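Local coordinates for carbamate kinase (PDB 2E9Y), which probably catalyses the reversible transfer of a phosphate group between ATP and carbamate, at residues 61-66 with 131-136; 127-132 with 162-167. One frame throughout, in Å; residues are numbered along the deposited sequence.

Contact 1: residues 61-66 with 131-136; sequences YLSEAF and KPVGPI
The Phe66 ring has the carbonyl O of Leu62 over one face, 3.2 Å above its plane and displaced toward the rim, while Tyr61 of the second subunit meets the same ring with the planes about 35° apart. Phe66 lies on the side of helix 56-67 that meets the second subunit; a different flank, carrying Ser63 and Glu64, receives residues 133-135. Ser63 CB sits 3.7 Å from Gly134 CA, at the residue pair whose CA atoms come nearest. Ser63 OG lies beside the backbone N (chi1 -60°), where it hydrogen-bonds Val59 O one turn back and rests 3.5 Å from Val133 CG1. The Glu64 chain slides past the Pro135 ring in the opposite sense, its CG 3.8 Å from Pro135 CD. Beyond CG it runs on extended, and OE1 forms a salt bridge with Arg73 of the second subunit. Gly134 adopts a positive phi (98°), and a side chain there would collide with the preceding carbonyl O and Pro135 CD and crowd Ser63 CB. The contact is thus a helix flank packed on a turn, joining the dimer-interface helix of the amino acid kinase fold to the small antiparallel sheet containing strand 131-133.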
loop_
_atom_site.group_PDB
_atom_site.type_symbol
_atom_site.label_atom_id
_atom_site.label_comp_id
_atom_site.label_asym_id
_atom_site.label_seq_id
_atom_site.Cartn_x
_atom_site.Cartn_y
_atom_site.Cartn_z
ATOM N N TYR A 61 -15.368 -3.892 -0.759
ATOM C CA TYR A 61 -15.450 -3.474 -2.155
ATOM C C TYR A 61 -14.452 -4.265 -2.994
ATOM O O TYR A 61 -14.797 -4.795 -4.055
ATOM C CB TYR A 61 -15.150 -1.974 -2.273
ATOM C CG TYR A 61 -14.921 -1.487 -3.693
ATOM C CD1 TYR A 61 -15.988 -1.305 -4.573
ATOM C CD2 TYR A 61 -13.635 -1.210 -4.152
ATOM C CE1 TYR A 61 -15.776 -0.855 -5.881
ATOM C CE2 TYR A 61 -13.408 -0.765 -5.451
ATOM C CZ TYR A 61 -14.484 -0.586 -6.313
ATOM O OH TYR A 61 -14.261 -0.126 -7.591
ATOM N N LEU A 62 -13.207 -4.343 -2.528
ATOM C CA LEU A 62 -12.183 -5.084 -3.256
ATOM C C LEU A 62 -12.551 -6.556 -3.399
ATOM O O LEU A 62 -12.369 -7.149 -4.461
ATOM C CB LEU A 62 -10.834 -4.954 -2.550
ATOM C CG LEU A 62 -10.265 -3.532 -2.575
ATOM C CD1 LEU A 62 -8.941 -3.495 -1.810
ATOM C CD2 LEU A 62 -10.046 -3.097 -4.030
ATOM N N SER A 63 -13.059 -7.149 -2.323
ATOM C CA SER A 63 -13.463 -8.551 -2.357
ATOM C C SER A 63 -14.533 -8.765 -3.438
ATOM O O SER A 63 -14.482 -9.735 -4.199
ATOM C CB SER A 63 -14.010 -8.967 -0.990
ATOM O OG SER A 63 -13.019 -8.805 0.013
ATOM N N GLU A 64 -15.497 -7.852 -3.504
ATOM C CA GLU A 64 -16.566 -7.943 -4.495
ATOM C C GLU A 64 -16.009 -7.791 -5.908
ATOM O O GLU A 64 -16.413 -8.509 -6.823
ATOM C CB GLU A 64 -17.612 -6.852 -4.268
ATOM C CG GLU A 64 -18.394 -6.952 -2.970
ATOM C CD GLU A 64 -19.504 -5.930 -2.915
ATOM O OE1 GLU A 64 -20.473 -6.078 -3.687
ATOM O OE2 GLU A 64 -19.398 -4.976 -2.117
ATOM N N ALA A 65 -15.090 -6.839 -6.075
ATOM C CA ALA A 65 -14.480 -6.574 -7.371
ATOM C C ALA A 65 -13.778 -7.806 -7.929
ATOM O O ALA A 65 -13.998 -8.179 -9.076
ATOM C CB ALA A 65 -13.484 -5.414 -7.259
ATOM N N PHE A 66 -12.937 -8.449 -7.121
ATOM C CA PHE A 66 -12.225 -9.623 -7.613
ATOM C C PHE A 66 -13.188 -10.775 -7.898
ATOM O O PHE A 66 -13.000 -11.527 -8.855
ATOM C CB PHE A 66 -11.143 -10.052 -6.609
ATOM C CG PHE A 66 -10.199 -8.940 -6.223
ATOM C CD1 PHE A 66 -9.831 -7.966 -7.150
ATOM C CD2 PHE A 66 -9.685 -8.867 -4.935
ATOM C CE1 PHE A 66 -8.965 -6.929 -6.793
ATOM C CE2 PHE A 66 -8.818 -7.836 -4.567
ATOM C CZ PHE A 66 -8.459 -6.866 -5.497
ATOM N N LYS A 131 -17.086 -12.985 10.805
ATOM C CA LYS A 131 -17.038 -11.669 10.179
ATOM C C LYS A 131 -17.330 -11.798 8.685
ATOM O O LYS A 131 -16.556 -12.402 7.950
ATOM C CB LYS A 131 -15.660 -11.036 10.382
ATOM C CG LYS A 131 -15.575 -9.590 9.917
ATOM C CD LYS A 131 -16.458 -8.685 10.768
ATOM C CE LYS A 131 -16.488 -7.264 10.219
ATOM N NZ LYS A 131 -15.119 -6.686 10.108
ATOM N N PRO A 132 -18.465 -11.245 8.224
ATOM C CA PRO A 132 -18.834 -11.311 6.807
ATOM C C PRO A 132 -17.915 -10.420 5.977
ATOM O O PRO A 132 -17.603 -9.303 6.386
ATOM C CB PRO A 132 -20.273 -10.785 6.788
ATOM C CG PRO A 132 -20.759 -10.998 8.190
ATOM C CD PRO A 132 -19.553 -10.652 9.016
ATOM N N VAL A 133 -17.489 -10.918 4.822
ATOM C CA VAL A 133 -16.625 -10.152 3.928
ATOM C C VAL A 133 -16.939 -10.488 2.481
ATOM O O VAL A 133 -16.993 -11.656 2.100
ATOM C CB VAL A 133 -15.125 -10.447 4.175
ATOM C CG1 VAL A 133 -14.277 -9.749 3.116
ATOM C CG2 VAL A 133 -14.718 -9.960 5.559
ATOM N N GLY A 134 -17.161 -9.459 1.675
ATOM C CA GLY A 134 -17.438 -9.698 0.277
ATOM C C GLY A 134 -18.900 -9.683 -0.124
ATOM O O GLY A 134 -19.768 -9.279 0.646
ATOM N N PRO A 135 -19.189 -10.142 -1.346
ATOM C CA PRO A 135 -20.523 -10.208 -1.938
ATOM C C PRO A 135 -21.354 -11.387 -1.473
ATOM O O PRO A 135 -20.915 -12.205 -0.666
ATOM C CB PRO A 135 -20.218 -10.299 -3.422
ATOM C CG PRO A 135 -19.031 -11.215 -3.422
ATOM C CD PRO A 135 -18.180 -10.672 -2.284
ATOM N N ILE A 136 -22.567 -11.458 -2.002
ATOM C CA ILE A 136 -23.475 -12.544 -1.690
ATOM C C ILE A 136 -23.140 -13.680 -2.646
ATOM O O ILE A 136 -22.994 -13.466 -3.854
ATOM C CB ILE A 136 -24.935 -12.102 -1.885
ATOM C CG1 ILE A 136 -25.288 -11.060 -0.822
ATOM C CG2 ILE A 136 -25.864 -13.310 -1.820
ATOM C CD1 ILE A 136 -26.601 -10.360 -1.051
#

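Contact 2: residues 127-132 with 162-167; sequences NNPSKP and RRVVPS
Strand 131-132 and strand 162-165 run antiparallel, with Lys131 and Val165 as a hydrogen-bonded pair and Pro132 opposite Val164 as a non-hydrogen-bonded one. Val165 N donates to Lys131 O at 2.9 Å, approaching from above the carbonyl plane; the return bond from Lys131 N to Val165 O is weak. Beside that first hydrogen bond, Lys131 O also receives a CA-H...O contact from Val164 CA at 3.1 Å. Pro132 has no N-H to offer, but its pairing position asks for none, and its CA lies 3.3 Å from Arg163 O in a second CA-H...O contact. Pro129 wedges against the end of the strand: its CB is 3.4 Å from Val165 C and 3.8 Å from Pro166 CD, while its ring crosses the Val164 side chain at about a right angle. Val164 CG2, in the crowded position between backbone N and carbonyl carbon, comes to 3.5 Å from Pro129 O, an oxygen that Lys154 NZ hydrogen-bonds. The Arg162 chain, bent at chi2 and chi3 (-61° and -60°), brings one guanidinium face over Pro132 CB, 3.6 Å from the plane and off toward its rim. An alanine at Arg162 would lose this guanidinium and would probably leave Pro132 less well covered. Arg163 turns its guanidinium to Val165 CG1, forming a salt bridge with Glu211 and a cation-pi contact with Trp151. This is an antiparallel strand pair of the small sheet, which, as in other carbamate kinases, probably belongs to the protruding subdomain.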
loop_
_atom_site.group_PDB
_atom_site.type_symbol
_atom_site.label_atom_id
_atom_site.label_comp_id
_atom_site.label_asym_id
_atom_site.label_seq_id
_atom_site.Cartn_x
_atom_site.Cartn_y
_atom_site.Cartn_z
ATOM N N ASN A 127 -11.824 -21.324 14.212
ATOM C CA ASN A 127 -12.739 -22.454 14.072
ATOM C C ASN A 127 -14.199 -21.970 14.016
ATOM O O ASN A 127 -15.108 -22.696 13.642
ATOM C CB ASN A 127 -12.527 -23.413 15.258
ATOM C CG ASN A 127 -13.130 -24.773 14.964
ATOM O OD1 ASN A 127 -12.490 -25.670 14.408
ATOM N ND2 ASN A 127 -14.381 -24.952 15.423
ATOM N N ASN A 128 -14.400 -20.696 14.438
ATOM C CA ASN A 128 -15.746 -20.110 14.431
ATOM C C ASN A 128 -15.753 -18.732 13.746
ATOM O O ASN A 128 -16.096 -17.726 14.350
ATOM C CB ASN A 128 -16.212 -19.973 15.890
ATOM C CG ASN A 128 -17.595 -19.356 15.966
ATOM O OD1 ASN A 128 -18.499 -19.684 15.197
ATOM N ND2 ASN A 128 -17.769 -18.473 16.965
ATOM N N PRO A 129 -15.386 -18.675 12.456
ATOM C CA PRO A 129 -15.388 -17.384 11.756
ATOM C C PRO A 129 -16.786 -16.780 11.707
ATOM O O PRO A 129 -17.761 -17.486 11.446
ATOM C CB PRO A 129 -14.845 -17.743 10.372
ATOM C CG PRO A 129 -15.306 -19.159 10.187
ATOM C CD PRO A 129 -15.033 -19.774 11.541
ATOM N N SER A 130 -16.889 -15.475 11.952
ATOM C CA SER A 130 -18.194 -14.823 11.951
ATOM C C SER A 130 -18.221 -13.438 11.318
ATOM O O SER A 130 -19.261 -12.781 11.302
ATOM C CB SER A 130 -18.720 -14.725 13.381
ATOM O OG SER A 130 -17.882 -13.893 14.160
ATOM N N LYS A 131 -17.086 -12.985 10.805
ATOM C CA LYS A 131 -17.038 -11.669 10.179
ATOM C C LYS A 131 -17.330 -11.798 8.685
ATOM O O LYS A 131 -16.556 -12.402 7.950
ATOM C CB LYS A 131 -15.660 -11.036 10.382
ATOM C CG LYS A 131 -15.575 -9.590 9.917
ATOM C CD LYS A 131 -16.458 -8.685 10.768
ATOM C CE LYS A 131 -16.488 -7.264 10.219
ATOM N NZ LYS A 131 -15.119 -6.686 10.108
ATOM N N PRO A 132 -18.465 -11.245 8.224
ATOM C CA PRO A 132 -18.834 -11.311 6.807
ATOM C C PRO A 132 -17.915 -10.420 5.977
ATOM O O PRO A 132 -17.603 -9.303 6.386
ATOM C CB PRO A 132 -20.273 -10.785 6.788
ATOM C CG PRO A 132 -20.759 -10.998 8.190
ATOM C CD PRO A 132 -19.553 -10.652 9.016
ATOM N N ARG A 162 -22.950 -15.435 2.870
ATOM C CA ARG A 162 -21.856 -14.489 3.044
ATOM C C ARG A 162 -20.652 -15.309 3.480
ATOM O O ARG A 162 -20.785 -16.234 4.286
ATOM C CB ARG A 162 -22.156 -13.463 4.148
ATOM C CG ARG A 162 -23.261 -12.457 3.856
ATOM C CD ARG A 162 -22.944 -11.584 2.641
ATOM N NE ARG A 162 -21.722 -10.786 2.772
ATOM C CZ ARG A 162 -21.601 -9.675 3.499
ATOM N NH1 ARG A 162 -22.629 -9.201 4.190
ATOM N NH2 ARG A 162 -20.445 -9.019 3.517
ATOM N N ARG A 163 -19.481 -14.997 2.943
ATOM C CA ARG A 163 -18.293 -15.712 3.373
ATOM C C ARG A 163 -17.935 -15.060 4.693
ATOM O O ARG A 163 -17.974 -13.837 4.804
ATOM C CB ARG A 163 -17.122 -15.520 2.410
ATOM C CG ARG A 163 -15.858 -16.237 2.895
ATOM C CD ARG A 163 -14.582 -15.733 2.236
ATOM N NE ARG A 163 -13.426 -16.504 2.693
ATOM C CZ ARG A 163 -12.167 -16.278 2.328
ATOM N NH1 ARG A 163 -11.876 -15.290 1.491
ATOM N NH2 ARG A 163 -11.197 -17.052 2.797
ATOM N N VAL A 164 -17.616 -15.864 5.699
ATOM C CA VAL A 164 -17.224 -15.322 6.990
ATOM C C VAL A 164 -15.784 -15.757 7.233
ATOM O O VAL A 164 -15.404 -16.879 6.907
ATOM C CB VAL A 164 -18.134 -15.836 8.143
ATOM C CG1 VAL A 164 -19.490 -15.131 8.094
ATOM C CG2 VAL A 164 -18.319 -17.338 8.033
ATOM N N VAL A 165 -14.982 -14.854 7.783
ATOM C CA VAL A 165 -13.585 -15.145 8.063
ATOM C C VAL A 165 -13.289 -14.849 9.523
ATOM O O VAL A 165 -14.030 -14.119 10.184
ATOM C CB VAL A 165 -12.635 -14.296 7.180
ATOM C CG1 VAL A 165 -12.857 -14.617 5.711
ATOM C CG2 VAL A 165 -12.854 -12.824 7.452
ATOM N N PRO A 166 -12.201 -15.431 10.051
ATOM C CA PRO A 166 -11.797 -15.234 11.445
ATOM C C PRO A 166 -11.412 -13.795 11.785
ATOM O O PRO A 166 -10.879 -13.066 10.949
ATOM C CB PRO A 166 -10.591 -16.161 11.593
ATOM C CG PRO A 166 -10.834 -17.230 10.582
ATOM C CD PRO A 166 -11.353 -16.447 9.401
ATOM N N SER A 167 -11.682 -13.405 13.023
ATOM C CA SER A 167 -11.309 -12.081 13.513
ATOM C C SER A 167 -10.597 -12.337 14.836
ATOM O O SER A 167 -11.127 -12.049 15.906
ATOM C CB SER A 167 -12.538 -11.200 13.741
ATOM O OG SER A 167 -12.139 -9.924 14.230
#

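How the contacts relate
The two contacts have centres about 12 Å apart and share Lys131 and Pro132, on strand 131-133. Along the chain helix 56-67 comes first, then residues 127-136, whose first part belongs to contact 2 and last part to contact 1, and finally strand 161-165 after an excursion through helix 139-149 and strand 152-155. Contact 2 lies mainly within the small antiparallel sheet, with the adjoining loops, whereas contact 1 joins the corner at residues 134-135, between strands 131-133 and 136-137, to helix 56-67. A probable backbone hydrogen bond, Val133 N to Arg163 O at 3.0 Å, carries the pairing of contact 2 into contact 1, and Arg162 packs near Gly134. The small sheet is thus linked through this corner to the helix at the dimer interface.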